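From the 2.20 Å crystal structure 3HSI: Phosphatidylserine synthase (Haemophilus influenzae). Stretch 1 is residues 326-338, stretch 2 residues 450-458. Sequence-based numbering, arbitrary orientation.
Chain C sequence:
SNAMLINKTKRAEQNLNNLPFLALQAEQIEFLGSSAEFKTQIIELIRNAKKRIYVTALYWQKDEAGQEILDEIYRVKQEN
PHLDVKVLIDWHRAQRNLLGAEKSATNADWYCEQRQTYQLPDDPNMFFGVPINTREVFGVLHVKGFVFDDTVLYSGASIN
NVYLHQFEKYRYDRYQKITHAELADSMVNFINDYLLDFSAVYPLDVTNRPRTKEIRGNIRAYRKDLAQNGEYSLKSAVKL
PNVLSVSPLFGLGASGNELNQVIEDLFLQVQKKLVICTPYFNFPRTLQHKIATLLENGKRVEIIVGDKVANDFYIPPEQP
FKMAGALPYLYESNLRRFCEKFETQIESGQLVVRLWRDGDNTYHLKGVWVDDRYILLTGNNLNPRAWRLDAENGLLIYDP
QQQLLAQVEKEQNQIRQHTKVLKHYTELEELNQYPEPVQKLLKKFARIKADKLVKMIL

Stretch 1 326-338: ALPYLYESNLRRF
Stretch 2, residues 450-458: ADKLVKMIL

Two helices far apart in sequence cross nearly at right angles in this contact. The first helix runs through Phe338 and on later in the chain; Ala326 has phi/psi of -87/-18°, and its O accepts from Leu330 N at 3.0 Å. From Leu327 to Phe338 phi stays between -54 and -79° and psi between -27 and -50°, and i to i+4 bonds follow in succession, such as Asn334 N to Leu330 O at 3.1 Å. In the second stretch, from Ala450 to Met456, phi lies between -56 and -71° and psi between -17 and -48°, with i to i+4 bonds such as Lys455 N to Asp451 O at 3.0 Å. The second helix reaches Ile457, where phi falls to -115°, a value that Leu458, the last residue of the chain, shares. Leu458 N nevertheless still bonds to Val454 O at 2.8 Å. The N-to-C directions make an angle of 98° (signed crossing angle -98°), and the axes approach to 11.6 Å. Three CA pairs set the register: Leu327 CA to Val454 CA, 8.8 Å; Leu330 CA to Asp451 CA, 8.0 Å; Tyr331 CA to Lys455 CA, 8.8 Å. At this spacing the side chains fill the gap, and the two stretches together bury 339 Å².

Leu327, Leu330 and Asn334 point toward the second helix, their spacing of three and four residues placing them along one side of the first. Val454 points back between the two leucines. Leu327 (chi1 m, chi2 t) brings CD2 to 3.6 Å from Val454 CG1, while Leu330 (t, p) brings its own CD2 to 3.8 Å from the same CG1. Branched aliphatic side chains suit this place because their methyl groups pack without needing polar partners. Val454 has chi1 t. Leu330 CD1 also lies 4.1 Å from Asp451 CB, so it meets the aliphatic part of an acidic residue. At the chain end, Leu458 (m, t) extends the apolar patch, its CD1 4.3 Å from Leu327 CD1. Tyr331 (chi1 -60°, chi2 -43°) starts sideways, but its long ring carries OH to 4.0 Å from Leu458 C.

Beside this patch lies a polar cluster. Lys455 also leaves its helix sideways, and its long chain (chi1 m, chi2 t, chi3 -128°, chi4 t) delivers the ammonium to Asn334: Lys455 NZ donates to Asn334 OD1 at 2.9 Å. Asn334 (chi1 -83°, chi2 -59°) suits this position because its amide offers both an acceptor and a donor. Asn334 ND2 gives a weak bond to Leu330 O at 3.1 Å, one turn back, and donates to water 1 at 2.9 Å.

That water bridges the helices. It donates to Asp451 OD2 at 2.6 Å and accepts a weak bond from Lys455 NZ at 3.1 Å; Asp451, with chi1 p and chi2 -65°, thus joins the network through its carboxylate. Arg337 (t, t, p, chi4 -101°) donates from NH1 to Asn334 OD1 over a very short 2.5 Å. The same oxygen therefore accepts from two cationic side chains, whose like charges lie close together, with Arg337 NH1 4.4 Å from Lys455 NZ.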

# COMPACT_ATOMS: atom_id res chain seq x y z
N ALA C 326 -12.77 6.62 -17.15
CA ALA C 326 -13.10 5.22 -17.28
C ALA C 326 -13.54 4.63 -15.92
O ALA C 326 -14.17 3.58 -15.87
CB ALA C 326 -11.93 4.44 -17.86
N LEU C 327 -13.21 5.31 -14.82
CA LEU C 327 -13.50 4.77 -13.50
C LEU C 327 -14.96 4.44 -13.27
O LEU C 327 -15.25 3.32 -12.83
CB LEU C 327 -12.95 5.64 -12.35
CG LEU C 327 -11.43 5.78 -12.19
CD1 LEU C 327 -11.10 6.66 -10.99
CD2 LEU C 327 -10.73 4.44 -12.06
N PRO C 328 -15.90 5.37 -13.55
CA PRO C 328 -17.34 5.00 -13.35
C PRO C 328 -17.79 3.73 -14.13
O PRO C 328 -18.72 3.01 -13.72
CB PRO C 328 -18.12 6.24 -13.81
CG PRO C 328 -17.11 7.31 -14.14
CD PRO C 328 -15.73 6.71 -14.16
N TYR C 329 -17.13 3.46 -15.25
CA TYR C 329 -17.44 2.30 -16.07
C TYR C 329 -16.87 1.02 -15.50
O TYR C 329 -17.49 -0.05 -15.62
CB TYR C 329 -16.88 2.49 -17.47
CG TYR C 329 -17.57 3.56 -18.28
CD1 TYR C 329 -18.60 3.24 -19.15
CD2 TYR C 329 -17.18 4.90 -18.19
CE1 TYR C 329 -19.23 4.21 -19.94
CE2 TYR C 329 -17.82 5.89 -18.96
CZ TYR C 329 -18.83 5.52 -19.84
OH TYR C 329 -19.47 6.47 -20.59
N LEU C 330 -15.65 1.13 -14.96
CA LEU C 330 -15.08 0.05 -14.18
C LEU C 330 -16.03 -0.38 -13.03
O LEU C 330 -16.31 -1.57 -12.87
CB LEU C 330 -13.69 0.42 -13.66
CG LEU C 330 -12.97 -0.65 -12.81
CD1 LEU C 330 -12.81 -1.99 -13.54
CD2 LEU C 330 -11.61 -0.15 -12.33
N TYR C 331 -16.54 0.59 -12.27
CA TYR C 331 -17.46 0.29 -11.16
C TYR C 331 -18.75 -0.29 -11.64
O TYR C 331 -19.25 -1.21 -11.03
CB TYR C 331 -17.73 1.50 -10.25
CG TYR C 331 -16.46 2.02 -9.62
CD1 TYR C 331 -15.53 1.15 -9.10
CD2 TYR C 331 -16.17 3.39 -9.59
CE1 TYR C 331 -14.34 1.61 -8.54
CE2 TYR C 331 -14.98 3.86 -9.03
CZ TYR C 331 -14.08 2.96 -8.51
OH TYR C 331 -12.89 3.38 -7.95
N GLU C 332 -19.30 0.26 -12.71
CA GLU C 332 -20.56 -0.25 -13.22
C GLU C 332 -20.37 -1.70 -13.66
O GLU C 332 -21.20 -2.55 -13.35
CB GLU C 332 -21.06 0.58 -14.39
CG GLU C 332 -22.55 0.38 -14.69
CD GLU C 332 -23.00 1.06 -16.00
OE1 GLU C 332 -24.00 1.82 -15.95
OE2 GLU C 332 -22.37 0.87 -17.07
N SER C 333 -19.29 -2.00 -14.37
CA SER C 333 -19.19 -3.36 -14.86
C SER C 333 -18.96 -4.37 -13.73
O SER C 333 -19.39 -5.52 -13.83
CB SER C 333 -18.19 -3.50 -16.03
OG SER C 333 -16.99 -2.89 -15.72
N ASN C 334 -18.33 -3.92 -12.65
CA ASN C 334 -18.23 -4.73 -11.45
C ASN C 334 -19.61 -4.97 -10.78
O ASN C 334 -19.93 -6.09 -10.37
CB ASN C 334 -17.15 -4.18 -10.49
CG ASN C 334 -15.72 -4.68 -10.88
OD1 ASN C 334 -15.48 -5.88 -10.92
ND2 ASN C 334 -14.81 -3.77 -11.19
N LEU C 335 -20.42 -3.92 -10.72
CA LEU C 335 -21.83 -4.06 -10.34
C LEU C 335 -22.60 -5.02 -11.26
O LEU C 335 -23.33 -5.91 -10.82
CB LEU C 335 -22.50 -2.70 -10.35
CG LEU C 335 -23.95 -2.73 -9.89
CD1 LEU C 335 -24.03 -3.21 -8.43
CD2 LEU C 335 -24.53 -1.35 -10.05
N ARG C 336 -22.41 -4.89 -12.57
CA ARG C 336 -23.11 -5.78 -13.50
C ARG C 336 -22.76 -7.26 -13.23
O ARG C 336 -23.65 -8.12 -13.25
CB ARG C 336 -22.86 -5.41 -14.96
CG ARG C 336 -23.93 -5.98 -15.92
CD ARG C 336 -23.66 -5.49 -17.34
NE ARG C 336 -24.70 -5.87 -18.29
CZ ARG C 336 -24.67 -6.97 -19.02
NH1 ARG C 336 -23.67 -7.83 -18.88
NH2 ARG C 336 -25.65 -7.23 -19.87
N ARG C 337 -21.48 -7.54 -13.00
CA ARG C 337 -21.03 -8.88 -12.65
C ARG C 337 -21.65 -9.41 -11.34
O ARG C 337 -21.98 -10.59 -11.23
CB ARG C 337 -19.50 -8.91 -12.52
CG ARG C 337 -18.95 -10.30 -12.72
CD ARG C 337 -17.42 -10.31 -12.85
NE ARG C 337 -16.75 -10.44 -11.56
CZ ARG C 337 -16.20 -9.43 -10.87
NH1 ARG C 337 -16.25 -8.18 -11.35
NH2 ARG C 337 -15.60 -9.66 -9.70
N PHE C 338 -21.78 -8.52 -10.36
CA PHE C 338 -22.40 -8.84 -9.09
C PHE C 338 -23.88 -9.18 -9.25
O PHE C 338 -24.37 -10.14 -8.66
CB PHE C 338 -22.25 -7.63 -8.18
CG PHE C 338 -22.92 -7.77 -6.86
CD1 PHE C 338 -22.34 -8.53 -5.85
CD2 PHE C 338 -24.12 -7.07 -6.60
CE1 PHE C 338 -22.97 -8.62 -4.59
CE2 PHE C 338 -24.75 -7.13 -5.36
CZ PHE C 338 -24.18 -7.90 -4.34
N ALA C 450 -4.46 -4.96 -14.01
CA ALA C 450 -4.20 -3.65 -13.42
C ALA C 450 -5.49 -3.02 -12.84
O ALA C 450 -5.45 -2.09 -12.04
CB ALA C 450 -3.56 -2.73 -14.46
N ASP C 451 -6.63 -3.56 -13.25
CA ASP C 451 -7.92 -3.12 -12.76
C ASP C 451 -8.09 -3.51 -11.29
O ASP C 451 -8.69 -2.76 -10.50
CB ASP C 451 -9.06 -3.67 -13.63
CG ASP C 451 -9.23 -5.19 -13.51
OD1 ASP C 451 -8.32 -5.98 -13.89
OD2 ASP C 451 -10.29 -5.60 -13.01
N LYS C 452 -7.53 -4.67 -10.92
CA LYS C 452 -7.46 -5.08 -9.53
C LYS C 452 -6.69 -4.07 -8.67
O LYS C 452 -7.12 -3.74 -7.55
CB LYS C 452 -6.85 -6.47 -9.42
N LEU C 453 -5.58 -3.55 -9.21
CA LEU C 453 -4.80 -2.50 -8.56
C LEU C 453 -5.60 -1.21 -8.36
O LEU C 453 -5.57 -0.61 -7.29
CB LEU C 453 -3.52 -2.22 -9.36
CG LEU C 453 -2.44 -1.29 -8.79
CD1 LEU C 453 -2.06 -1.66 -7.38
CD2 LEU C 453 -1.19 -1.33 -9.70
N VAL C 454 -6.32 -0.81 -9.39
CA VAL C 454 -7.20 0.34 -9.33
C VAL C 454 -8.23 0.22 -8.19
O VAL C 454 -8.41 1.17 -7.43
CB VAL C 454 -7.92 0.55 -10.66
CG1 VAL C 454 -8.80 1.76 -10.57
CG2 VAL C 454 -6.90 0.68 -11.80
N LYS C 455 -8.89 -0.93 -8.10
CA LYS C 455 -9.85 -1.21 -7.02
C LYS C 455 -9.24 -1.13 -5.62
O LYS C 455 -9.86 -0.57 -4.72
CB LYS C 455 -10.50 -2.58 -7.19
CG LYS C 455 -11.41 -2.71 -8.38
CD LYS C 455 -12.10 -4.07 -8.31
CE LYS C 455 -11.91 -4.82 -9.61
NZ LYS C 455 -12.83 -5.99 -9.68
N MSE C 456 -8.06 -1.70 -5.43
CA MSE C 456 -7.38 -1.69 -4.11
C MSE C 456 -6.85 -0.34 -3.68
O MSE C 456 -6.75 -0.06 -2.48
CB MSE C 456 -6.24 -2.70 -4.07
CG MSE C 456 -6.71 -4.12 -3.91
SE MSE C 456 -5.25 -5.36 -4.20
CE MSE C 456 -4.37 -4.57 -5.77
N ILE C 457 -6.49 0.52 -4.63
CA ILE C 457 -5.85 1.77 -4.24
C ILE C 457 -6.65 3.02 -4.55
O ILE C 457 -6.39 4.06 -3.98
CB ILE C 457 -4.44 1.89 -4.82
CG1 ILE C 457 -3.68 0.57 -4.65
CG2 ILE C 457 -3.69 3.02 -4.12
CD1 ILE C 457 -2.28 0.62 -5.19
N LEU C 458 -7.60 2.93 -5.46
CA LEU C 458 -8.52 4.03 -5.73
C LEU C 458 -9.91 3.59 -5.32
O LEU C 458 -10.49 4.12 -4.39
CB LEU C 458 -8.51 4.43 -7.22
CG LEU C 458 -7.21 5.01 -7.81
CD1 LEU C 458 -7.40 5.38 -9.29
CD2 LEU C 458 -6.70 6.23 -7.01
O HOH W 1 -12.82 -5.21 -12.70